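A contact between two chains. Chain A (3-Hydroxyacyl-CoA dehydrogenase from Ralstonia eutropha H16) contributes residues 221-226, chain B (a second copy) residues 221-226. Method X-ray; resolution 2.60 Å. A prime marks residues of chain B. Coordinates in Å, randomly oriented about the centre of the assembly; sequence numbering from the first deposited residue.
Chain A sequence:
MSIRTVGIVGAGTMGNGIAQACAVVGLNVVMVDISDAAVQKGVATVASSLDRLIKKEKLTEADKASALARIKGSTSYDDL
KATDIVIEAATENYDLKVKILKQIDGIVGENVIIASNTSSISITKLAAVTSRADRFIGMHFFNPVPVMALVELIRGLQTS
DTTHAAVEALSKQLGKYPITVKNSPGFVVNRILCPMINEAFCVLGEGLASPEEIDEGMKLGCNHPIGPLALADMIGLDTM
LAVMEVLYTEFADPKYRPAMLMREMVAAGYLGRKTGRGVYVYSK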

ATOM      1  N   GLY A 221      -4.450   9.475   0.217  1.00 51.10           N
ATOM      2  CA  GLY A 221      -3.319   9.800   1.054  1.00 46.08           C
ATOM      3  C   GLY A 221      -2.036   9.192   0.584  1.00 43.19           C
ATOM      4  O   GLY A 221      -0.984   9.806   0.697  1.00 51.22           O
ATOM      5  N   CYS A 222      -2.103   7.971   0.090  1.00 43.44           N
ATOM      6  CA  CYS A 222      -0.905   7.250  -0.318  1.00 46.41           C
ATOM      7  C   CYS A 222      -0.986   6.829  -1.763  1.00 51.02           C
ATOM      8  O   CYS A 222      -0.125   6.067  -2.236  1.00 56.49           O
ATOM      9  CB  CYS A 222      -0.705   5.988   0.536  1.00 48.95           C
ATOM     10  SG  CYS A 222      -1.115   6.174   2.285  1.00 48.37           S
ATOM     11  N   ASN A 223      -2.032   7.276  -2.458  1.00 54.48           N
ATOM     12  CA  ASN A 223      -2.089   7.148  -3.897  1.00 55.15           C
ATOM     13  C   ASN A 223      -2.088   5.688  -4.309  1.00 51.55           C
ATOM     14  O   ASN A 223      -1.449   5.316  -5.275  1.00 51.99           O
ATOM     15  CB  ASN A 223      -0.908   7.920  -4.495  1.00 61.36           C
ATOM     16  CG  ASN A 223      -1.067   8.189  -5.975  1.00 73.84           C
ATOM     17  OD1 ASN A 223      -0.082   8.435  -6.674  1.00 87.30           O
ATOM     18  ND2 ASN A 223      -2.303   8.134  -6.467  1.00 81.07           N
ATOM     19  N   HIS A 224      -2.787   4.853  -3.547  1.00 50.11           N
ATOM     20  CA  HIS A 224      -2.944   3.452  -3.912  1.00 51.19           C
ATOM     21  C   HIS A 224      -4.155   3.376  -4.840  1.00 54.94           C
ATOM     22  O   HIS A 224      -5.181   3.993  -4.564  1.00 52.03           O
ATOM     23  CB  HIS A 224      -3.258   2.584  -2.695  1.00 52.28           C
ATOM     24  CG  HIS A 224      -2.162   2.506  -1.684  1.00 52.97           C
ATOM     25  ND1 HIS A 224      -2.260   1.729  -0.550  1.00 56.53           N
ATOM     26  CD2 HIS A 224      -0.948   3.094  -1.628  1.00 54.50           C
ATOM     27  CE1 HIS A 224      -1.156   1.837   0.165  1.00 52.39           C
ATOM     28  NE2 HIS A 224      -0.342   2.659  -0.470  1.00 58.22           N
ATOM     29  N   PRO A 225      -4.066   2.581  -5.908  1.00 54.67           N
ATOM     30  CA  PRO A 225      -5.118   2.499  -6.900  1.00 57.95           C
ATOM     31  C   PRO A 225      -6.450   2.083  -6.324  1.00 62.84           C
ATOM     32  O   PRO A 225      -7.489   2.441  -6.873  1.00 69.01           O
ATOM     33  CB  PRO A 225      -4.635   1.384  -7.822  1.00 61.98           C
ATOM     34  CG  PRO A 225      -3.755   0.530  -6.978  1.00 58.89           C
ATOM     35  CD  PRO A 225      -3.081   1.497  -6.055  1.00 59.28           C
ATOM     36  N   ILE A 226      -6.413   1.290  -5.256  1.00 65.56           N
ATOM     37  CA  ILE A 226      -7.613   0.753  -4.616  1.00 61.80           C
ATOM     38  C   ILE A 226      -7.341   0.688  -3.125  1.00 59.27           C
ATOM     39  O   ILE A 226      -6.205   0.451  -2.701  1.00 57.44           O
ATOM     40  CB  ILE A 226      -7.936  -0.665  -5.143  1.00 61.39           C
ATOM     41  CG1 ILE A 226      -8.458  -0.584  -6.582  1.00 68.54           C
ATOM     42  CG2 ILE A 226      -8.970  -1.363  -4.270  1.00 58.54           C
ATOM     43  CD1 ILE A 226      -8.378  -1.893  -7.347  1.00 71.71           C
TER
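Chain B 221-226: GCNHPI

How does chain B approach the contact? It begins with the last two residues of a helix, Gly221′ and Cys222′, and Gly221′ stays clear of the chain A stretch. The two copies are related by an exact two-fold axis, so each contact between unlike residues recurs with the roles exchanged, while the His224 - His224′ pair maps onto itself. From CA of residue 222 to CA of residue 225, the two segments run in directions 122° apart. Cys222′ points its CA-to-CB bond sideways, and its CB stays 6.6 Å from Pro225 CG; it is the backbone that reaches across, Cys222′ O lying 3.9 Å from Pro225 CG.

What happens where the helix ends? Asn223′ leaves helical geometry with positive phi (63°/39°). Its CA sits 6.8 Å from CA of Pro225. The carbonyl makes the close approach, Asn223′ O to Pro225 CD at 3.1 Å, while Asn223′ OD1, on a side chain with chi1 t, lies 3.8 Å from Pro225 CB. Proline has no backbone NH to offer, and no hydrogen bond links the two stretches.

Which residue meets its own copy? His224′ lies across from His224, their CA atoms 5.3 Å apart. The backbone is now extended (-87°/138°), and chi1 is m. Although CA-to-CB points sideways, the end of the side chain comes nearer to chain A, and the imidazoles stack face to face, with ring centroids 4.2 Å apart and planes only 7° from parallel. The closest atoms are CE1 of His224′ and CE1 of His224, at 4.1 Å.

How does the segment finish? The CA-to-CB bond of Pro225′ points toward the other stretch, and this residue has the largest covered area in its own. Its ring packs against two carbonyl oxygens where the partner helix gives way to loop: Pro225′ CD is 3.1 Å from Asn223 O, and Pro225′ CG 3.9 Å from Cys222 O. Ile226′ makes no contact with the chain A stretch.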

ATOM      1  N   GLY B 221       3.288  -5.678  -8.159  1.00 51.10           N
ATOM      2  CA  GLY B 221       2.355  -6.652  -7.641  1.00 46.08           C
ATOM      3  C   GLY B 221       1.074  -6.050  -7.157  1.00 43.19           C
ATOM      4  O   GLY B 221       0.016  -6.643  -7.312  1.00 51.22           O
ATOM      5  N   CYS B 222       1.160  -4.890  -6.536  1.00 43.44           N
ATOM      6  CA  CYS B 222      -0.012  -4.255  -5.948  1.00 46.41           C
ATOM      7  C   CYS B 222      -0.225  -2.873  -6.512  1.00 51.02           C
ATOM      8  O   CYS B 222      -1.082  -2.125  -6.011  1.00 56.49           O
ATOM      9  CB  CYS B 222       0.136  -4.130  -4.423  1.00 48.95           C
ATOM     10  SG  CYS B 222       0.921  -5.540  -3.612  1.00 48.37           S
ATOM     11  N   ASN B 223       0.572  -2.508  -7.517  1.00 54.48           N
ATOM     12  CA  ASN B 223       0.305  -1.320  -8.295  1.00 55.15           C
ATOM     13  C   ASN B 223       0.370  -0.079  -7.425  1.00 51.55           C
ATOM     14  O   ASN B 223      -0.432   0.824  -7.571  1.00 51.99           O
ATOM     15  CB  ASN B 223      -1.063  -1.484  -8.968  1.00 61.36           C
ATOM     16  CG  ASN B 223      -1.285  -0.506 -10.099  1.00 73.84           C
ATOM     17  OD1 ASN B 223      -2.428  -0.237 -10.476  1.00 87.30           O
ATOM     18  ND2 ASN B 223      -0.201   0.044 -10.642  1.00 81.07           N
ATOM     19  N   HIS B 224       1.317  -0.054  -6.494  1.00 50.11           N
ATOM     20  CA  HIS B 224       1.541   1.132  -5.677  1.00 51.19           C
ATOM     21  C   HIS B 224       2.501   2.025  -6.460  1.00 54.94           C
ATOM     22  O   HIS B 224       3.488   1.538  -7.007  1.00 52.03           O
ATOM     23  CB  HIS B 224       2.226   0.787  -4.357  1.00 52.28           C
ATOM     24  CG  HIS B 224       1.413  -0.059  -3.434  1.00 52.97           C
ATOM     25  ND1 HIS B 224       1.860  -0.423  -2.182  1.00 56.53           N
ATOM     26  CD2 HIS B 224       0.188  -0.612  -3.566  1.00 54.50           C
ATOM     27  CE1 HIS B 224       0.950  -1.163  -1.577  1.00 52.39           C
ATOM     28  NE2 HIS B 224      -0.077  -1.289  -2.396  1.00 58.22           N
ATOM     29  N   PRO B 225       2.254   3.337  -6.471  1.00 54.67           N
ATOM     30  CA  PRO B 225       3.047   4.265  -7.251  1.00 57.95           C
ATOM     31  C   PRO B 225       4.515   4.238  -6.899  1.00 62.84           C
ATOM     32  O   PRO B 225       5.349   4.547  -7.746  1.00 69.01           O
ATOM     33  CB  PRO B 225       2.490   5.624  -6.838  1.00 61.98           C
ATOM     34  CG  PRO B 225       1.933   5.422  -5.473  1.00 58.89           C
ATOM     35  CD  PRO B 225       1.390   4.027  -5.500  1.00 59.28           C
ATOM     36  N   ILE B 226       4.818   3.920  -5.642  1.00 65.56           N
ATOM     37  CA  ILE B 226       6.187   3.905  -5.129  1.00 61.80           C
ATOM     38  C   ILE B 226       6.281   2.775  -4.120  1.00 59.27           C
ATOM     39  O   ILE B 226       5.309   2.475  -3.419  1.00 57.44           O
ATOM     40  CB  ILE B 226       6.534   5.244  -4.437  1.00 61.39           C
ATOM     41  CG1 ILE B 226       6.692   6.351  -5.484  1.00 68.54           C
ATOM     42  CG2 ILE B 226       7.815   5.135  -3.621  1.00 58.54           C
ATOM     43  CD1 ILE B 226       6.582   7.758  -4.923  1.00 71.71           C
TER